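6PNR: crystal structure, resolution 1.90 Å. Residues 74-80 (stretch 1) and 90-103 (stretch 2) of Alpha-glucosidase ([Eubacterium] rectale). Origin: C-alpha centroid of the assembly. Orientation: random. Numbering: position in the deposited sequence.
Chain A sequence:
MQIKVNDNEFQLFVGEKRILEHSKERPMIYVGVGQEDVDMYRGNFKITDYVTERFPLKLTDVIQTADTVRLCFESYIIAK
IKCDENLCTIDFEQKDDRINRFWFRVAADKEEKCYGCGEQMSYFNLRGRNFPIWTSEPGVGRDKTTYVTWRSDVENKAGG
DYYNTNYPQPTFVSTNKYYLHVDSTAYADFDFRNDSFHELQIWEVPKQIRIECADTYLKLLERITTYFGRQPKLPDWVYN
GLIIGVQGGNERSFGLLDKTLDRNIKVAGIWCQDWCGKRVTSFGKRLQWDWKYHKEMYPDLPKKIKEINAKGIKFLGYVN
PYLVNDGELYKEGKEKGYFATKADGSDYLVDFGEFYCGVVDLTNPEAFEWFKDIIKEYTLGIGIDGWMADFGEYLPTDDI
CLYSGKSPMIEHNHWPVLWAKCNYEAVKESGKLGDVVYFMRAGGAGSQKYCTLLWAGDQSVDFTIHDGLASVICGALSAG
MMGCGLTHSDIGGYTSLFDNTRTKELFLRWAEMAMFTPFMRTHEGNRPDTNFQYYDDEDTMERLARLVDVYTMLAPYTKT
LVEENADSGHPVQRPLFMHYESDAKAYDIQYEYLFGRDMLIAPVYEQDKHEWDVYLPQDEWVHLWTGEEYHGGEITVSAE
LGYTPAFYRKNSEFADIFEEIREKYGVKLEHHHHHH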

# COMPACT_ATOMS: atom_id res chain seq x y z
N GLU A 74 -11.18 8.10 35.09
CA GLU A 74 -12.46 7.40 35.15
C GLU A 74 -12.27 5.97 35.64
O GLU A 74 -11.51 5.73 36.59
N SER A 75 -12.96 5.02 35.02
CA SER A 75 -12.78 3.61 35.33
C SER A 75 -11.92 2.90 34.28
O SER A 75 -12.15 1.72 33.99
N TYR A 76 -10.93 3.59 33.72
CA TYR A 76 -10.11 3.03 32.65
C TYR A 76 -8.66 2.82 33.06
O TYR A 76 -8.14 1.70 32.92
N ILE A 77 -7.98 3.86 33.54
CA ILE A 77 -6.54 3.86 33.74
C ILE A 77 -6.21 4.60 35.03
O ILE A 77 -6.78 5.66 35.31
N ILE A 78 -5.27 4.06 35.80
CA ILE A 78 -4.62 4.80 36.88
C ILE A 78 -3.13 4.90 36.55
O ILE A 78 -2.49 3.88 36.28
N ALA A 79 -2.60 6.12 36.56
CA ALA A 79 -1.19 6.37 36.26
C ALA A 79 -0.49 6.89 37.51
O ALA A 79 -0.91 7.90 38.08
N LYS A 80 0.59 6.21 37.91
CA LYS A 80 1.42 6.59 39.04
C LYS A 80 2.73 7.17 38.52
O LYS A 80 3.53 6.46 37.90
N ILE A 90 6.19 6.43 34.78
CA ILE A 90 4.74 6.43 34.83
C ILE A 90 4.30 4.98 34.77
O ILE A 90 4.47 4.32 33.74
N ASP A 91 3.75 4.47 35.87
CA ASP A 91 3.22 3.12 35.93
C ASP A 91 1.72 3.17 35.68
O ASP A 91 1.02 4.00 36.26
N PHE A 92 1.24 2.30 34.79
CA PHE A 92 -0.15 2.29 34.36
C PHE A 92 -0.86 1.06 34.90
O PHE A 92 -0.40 -0.06 34.70
N GLU A 93 -1.99 1.28 35.56
CA GLU A 93 -2.87 0.21 35.98
C GLU A 93 -4.13 0.24 35.12
O GLU A 93 -4.78 1.28 35.00
N GLN A 94 -4.47 -0.90 34.54
CA GLN A 94 -5.64 -1.02 33.67
C GLN A 94 -6.86 -1.43 34.48
O GLN A 94 -6.88 -2.53 35.05
N LYS A 95 -7.87 -0.57 34.51
CA LYS A 95 -9.10 -0.79 35.27
C LYS A 95 -10.27 -1.26 34.40
O LYS A 95 -11.33 -1.59 34.95
N ASP A 96 -10.11 -1.29 33.08
CA ASP A 96 -11.15 -1.79 32.17
C ASP A 96 -10.50 -2.81 31.25
O ASP A 96 -9.64 -2.45 30.44
N ASP A 97 -10.92 -4.07 31.36
CA ASP A 97 -10.25 -5.15 30.65
C ASP A 97 -10.51 -5.13 29.14
O ASP A 97 -9.78 -5.79 28.39
N ARG A 98 -11.53 -4.39 28.69
CA ARG A 98 -11.86 -4.33 27.27
C ARG A 98 -10.80 -3.62 26.45
O ARG A 98 -10.72 -3.85 25.24
N ILE A 99 -10.02 -2.74 27.08
CA ILE A 99 -9.06 -1.93 26.35
C ILE A 99 -7.94 -2.81 25.84
O ILE A 99 -7.33 -3.57 26.61
N ASN A 100 -7.66 -2.74 24.53
CA ASN A 100 -6.45 -3.34 23.99
C ASN A 100 -5.69 -2.39 23.07
O ASN A 100 -4.78 -2.83 22.36
N ARG A 101 -6.03 -1.10 23.08
CA ARG A 101 -5.31 -0.09 22.31
C ARG A 101 -5.07 1.11 23.20
O ARG A 101 -5.99 1.59 23.87
N PHE A 102 -3.84 1.61 23.18
CA PHE A 102 -3.37 2.64 24.09
C PHE A 102 -2.55 3.65 23.29
O PHE A 102 -1.55 3.28 22.66
N TRP A 103 -2.99 4.90 23.27
CA TRP A 103 -2.27 5.97 22.58
C TRP A 103 -1.79 6.98 23.61
O TRP A 103 -2.61 7.59 24.32

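Strands 77-80 and 90-94 pair antiparallel, and the backbone itself meets most of the polar demand between the two stretches. Ile-78 and Glu-93 bond reciprocally, Ile-78 N to Glu-93 O at 2.9 Å and Glu-93 N to Ile-78 O at 2.7 Å. Lys-80 and Asp-91 repeat the pattern, with Lys-80 N to Asp-91 O at 2.8 Å and Asp-91 N to Lys-80 O at 2.9 Å. Beyond the strand end, Lys-95 N donates to Tyr-76 O at 2.8 Å. The carbonyls of Ile-78, Lys-80, Asp-91 and Glu-93 also receive CA-H...O contacts, the shortest from Ala-79 CA to Asp-91 O at 3.2 Å.

The side chains then divide between two faces. Ile-77, Ala-79, Phe-92 and Gln-94 share one, which is largely apolar. Ile-77, with both chi angles m, sets CG2 against the edge of the Phe-92 ring, 3.9 Å from Phe-92 CD1, while its CD1 approaches the edge of the Phe-102 ring, 4.4 Å from Phe-102 CE1. Phe-102 (chi1 t) thus extends the apolar cluster from the later strand. The small Ala-79 side chain lies close to two neighbours, with its CB 3.9 Å from both Phe-92 CE1 and Ile-90 CG2.

Gln-94, extended with chi1 and chi2 both t, serves its own stretch: NE2 donates to Asp-96 O at 2.8 Å and weakly to Ile-99 O at 3.1 Å, tying the strand end to the type I turn from Asp-96 to Ile-99. Within that turn Asp-96 OD1 accepts from Arg-98 N at 3.1 Å. The other carboxylate oxygen, Asp-96 OD2, lies near the plane of the Tyr-76 ring at its edge, 3.2 Å from Tyr-76 CE1. Although the CA-to-CB bond of Tyr-76 points away overall, its m rotamer brings the ring back, and CD1 packs 3.8 Å from Ile-99 CD1.

Ile-78, Lys-80, Asp-91 and Glu-93 occupy the opposite face, where charge is more prominent. Ile-78 (m, t) rests its CD1 3.8 Å from Lys-95 CD, using the aliphatic part of that lysine. Lys-95, m through chi3, curls so that NZ forms a long salt bridge with Glu-93 OE2 at 3.9 Å. Lys-80 CB lies 4.3 Å from Asp-91 CB, and the lysine end leads away. Asp-91 (chi1 m) has OD1 satisfied elsewhere in the structure, while a water bridges the strands, lying 2.4 Å from Asp-91 OD2 and 3.0 Å from Lys-80 O. Lys-80 O, already the acceptor for Asp-91 N, is one of several acceptors within reach of the water, which has too few protons to serve them all.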

# COMPACT_ATOMS: atom_id res chain seq x y z
CB GLU A 74 -13.13 7.43 33.77
CG GLU A 74 -13.59 8.81 33.35
CD GLU A 74 -13.63 9.00 31.83
OE1 GLU A 74 -12.54 9.13 31.21
OE2 GLU A 74 -14.74 9.03 31.27
CB SER A 75 -14.14 2.92 35.47
OG SER A 75 -14.75 3.25 36.70
CB TYR A 76 -10.18 3.94 31.41
CG TYR A 76 -11.55 4.02 30.78
CD1 TYR A 76 -12.17 2.90 30.23
CD2 TYR A 76 -12.23 5.23 30.72
CE1 TYR A 76 -13.43 2.99 29.65
CE2 TYR A 76 -13.48 5.33 30.14
CZ TYR A 76 -14.07 4.21 29.61
OH TYR A 76 -15.31 4.34 29.05
CB ILE A 77 -5.81 4.53 32.56
CG1 ILE A 77 -6.05 3.78 31.24
CG2 ILE A 77 -4.32 4.67 32.84
CD1 ILE A 77 -5.45 2.39 31.20
CB ILE A 78 -4.82 4.12 38.25
CG1 ILE A 78 -6.31 3.99 38.56
CG2 ILE A 78 -4.09 4.91 39.33
CD1 ILE A 78 -6.62 3.13 39.77
CB ALA A 79 -1.03 7.36 35.11
CB LYS A 80 1.72 5.39 39.94
CG LYS A 80 0.67 5.05 40.99
CD LYS A 80 1.33 4.34 42.18
CE LYS A 80 0.51 3.16 42.71
NZ LYS A 80 -0.80 3.56 43.31
CB ILE A 90 4.13 7.23 33.67
CG1 ILE A 90 4.83 8.58 33.54
CG2 ILE A 90 2.63 7.40 33.88
CD1 ILE A 90 4.32 9.41 32.39
CB ASP A 91 3.53 2.48 37.29
CG ASP A 91 5.02 2.42 37.59
OD1 ASP A 91 5.76 1.73 36.85
OD2 ASP A 91 5.47 3.07 38.56
CB PHE A 92 -0.28 2.31 32.83
CG PHE A 92 0.24 3.56 32.19
CD1 PHE A 92 -0.52 4.72 32.22
CD2 PHE A 92 1.47 3.58 31.58
CE1 PHE A 92 -0.04 5.87 31.64
CE2 PHE A 92 1.95 4.73 31.00
CZ PHE A 92 1.19 5.88 31.03
CB GLU A 93 -3.23 0.33 37.46
CG GLU A 93 -4.05 -0.83 37.99
CD GLU A 93 -4.36 -0.71 39.47
OE1 GLU A 93 -3.86 0.25 40.11
OE2 GLU A 93 -5.11 -1.57 39.99
CB GLN A 94 -5.36 -2.02 32.56
CG GLN A 94 -6.58 -2.44 31.75
CD GLN A 94 -6.18 -3.28 30.54
OE1 GLN A 94 -5.01 -3.61 30.36
NE2 GLN A 94 -7.16 -3.61 29.70
CB LYS A 95 -9.52 0.50 36.00
CG LYS A 95 -8.44 1.09 36.93
CD LYS A 95 -8.09 0.13 38.05
CE LYS A 95 -9.32 -0.29 38.86
NZ LYS A 95 -9.03 -1.42 39.78
CB ASP A 96 -11.78 -0.64 31.38
CG ASP A 96 -12.96 -1.09 30.51
OD1 ASP A 96 -13.12 -2.31 30.27
OD2 ASP A 96 -13.74 -0.21 30.06
CB ASP A 97 -10.68 -6.51 31.21
CG ASP A 97 -10.58 -6.57 32.72
OD1 ASP A 97 -9.63 -5.96 33.29
OD2 ASP A 97 -11.45 -7.23 33.34
CB ARG A 98 -13.19 -3.61 27.06
CG ARG A 98 -14.41 -4.33 27.55
CD ARG A 98 -15.66 -3.50 27.26
NE ARG A 98 -15.91 -3.35 25.83
CZ ARG A 98 -15.69 -2.23 25.14
NH1 ARG A 98 -15.22 -1.15 25.75
NH2 ARG A 98 -15.94 -2.19 23.84
CB ILE A 99 -8.52 -0.82 27.26
CG1 ILE A 99 -9.65 0.13 27.66
CG2 ILE A 99 -7.38 -0.06 26.59
CD1 ILE A 99 -9.22 1.16 28.66
CB ASN A 100 -6.75 -4.67 23.27
CG ASN A 100 -7.64 -4.50 22.04
OD1 ASN A 100 -8.00 -3.40 21.64
ND2 ASN A 100 -7.98 -5.62 21.43
CB ARG A 101 -6.07 0.34 21.05
CG ARG A 101 -6.33 -0.78 20.02
CD ARG A 101 -5.05 -1.31 19.38
NE ARG A 101 -5.30 -2.35 18.37
CZ ARG A 101 -5.18 -3.65 18.59
NH1 ARG A 101 -4.79 -4.09 19.78
NH2 ARG A 101 -5.42 -4.52 17.62
CB PHE A 102 -2.52 1.99 25.20
CG PHE A 102 -2.05 2.92 26.28
CD1 PHE A 102 -2.82 3.14 27.41
CD2 PHE A 102 -0.81 3.54 26.18
CE1 PHE A 102 -2.37 3.98 28.41
CE2 PHE A 102 -0.35 4.38 27.18
CZ PHE A 102 -1.13 4.60 28.30
CB TRP A 103 -3.16 6.66 21.54
CG TRP A 103 -3.54 5.85 20.33
CD1 TRP A 103 -2.89 5.81 19.12
CD2 TRP A 103 -4.70 5.02 20.19
NE1 TRP A 103 -3.57 5.00 18.25
CE2 TRP A 103 -4.68 4.50 18.87
CE3 TRP A 103 -5.75 4.66 21.04
CZ2 TRP A 103 -5.67 3.64 18.40
CZ3 TRP A 103 -6.73 3.82 20.57
CH2 TRP A 103 -6.68 3.31 19.25
O HOH W 1 6.20 5.36 38.57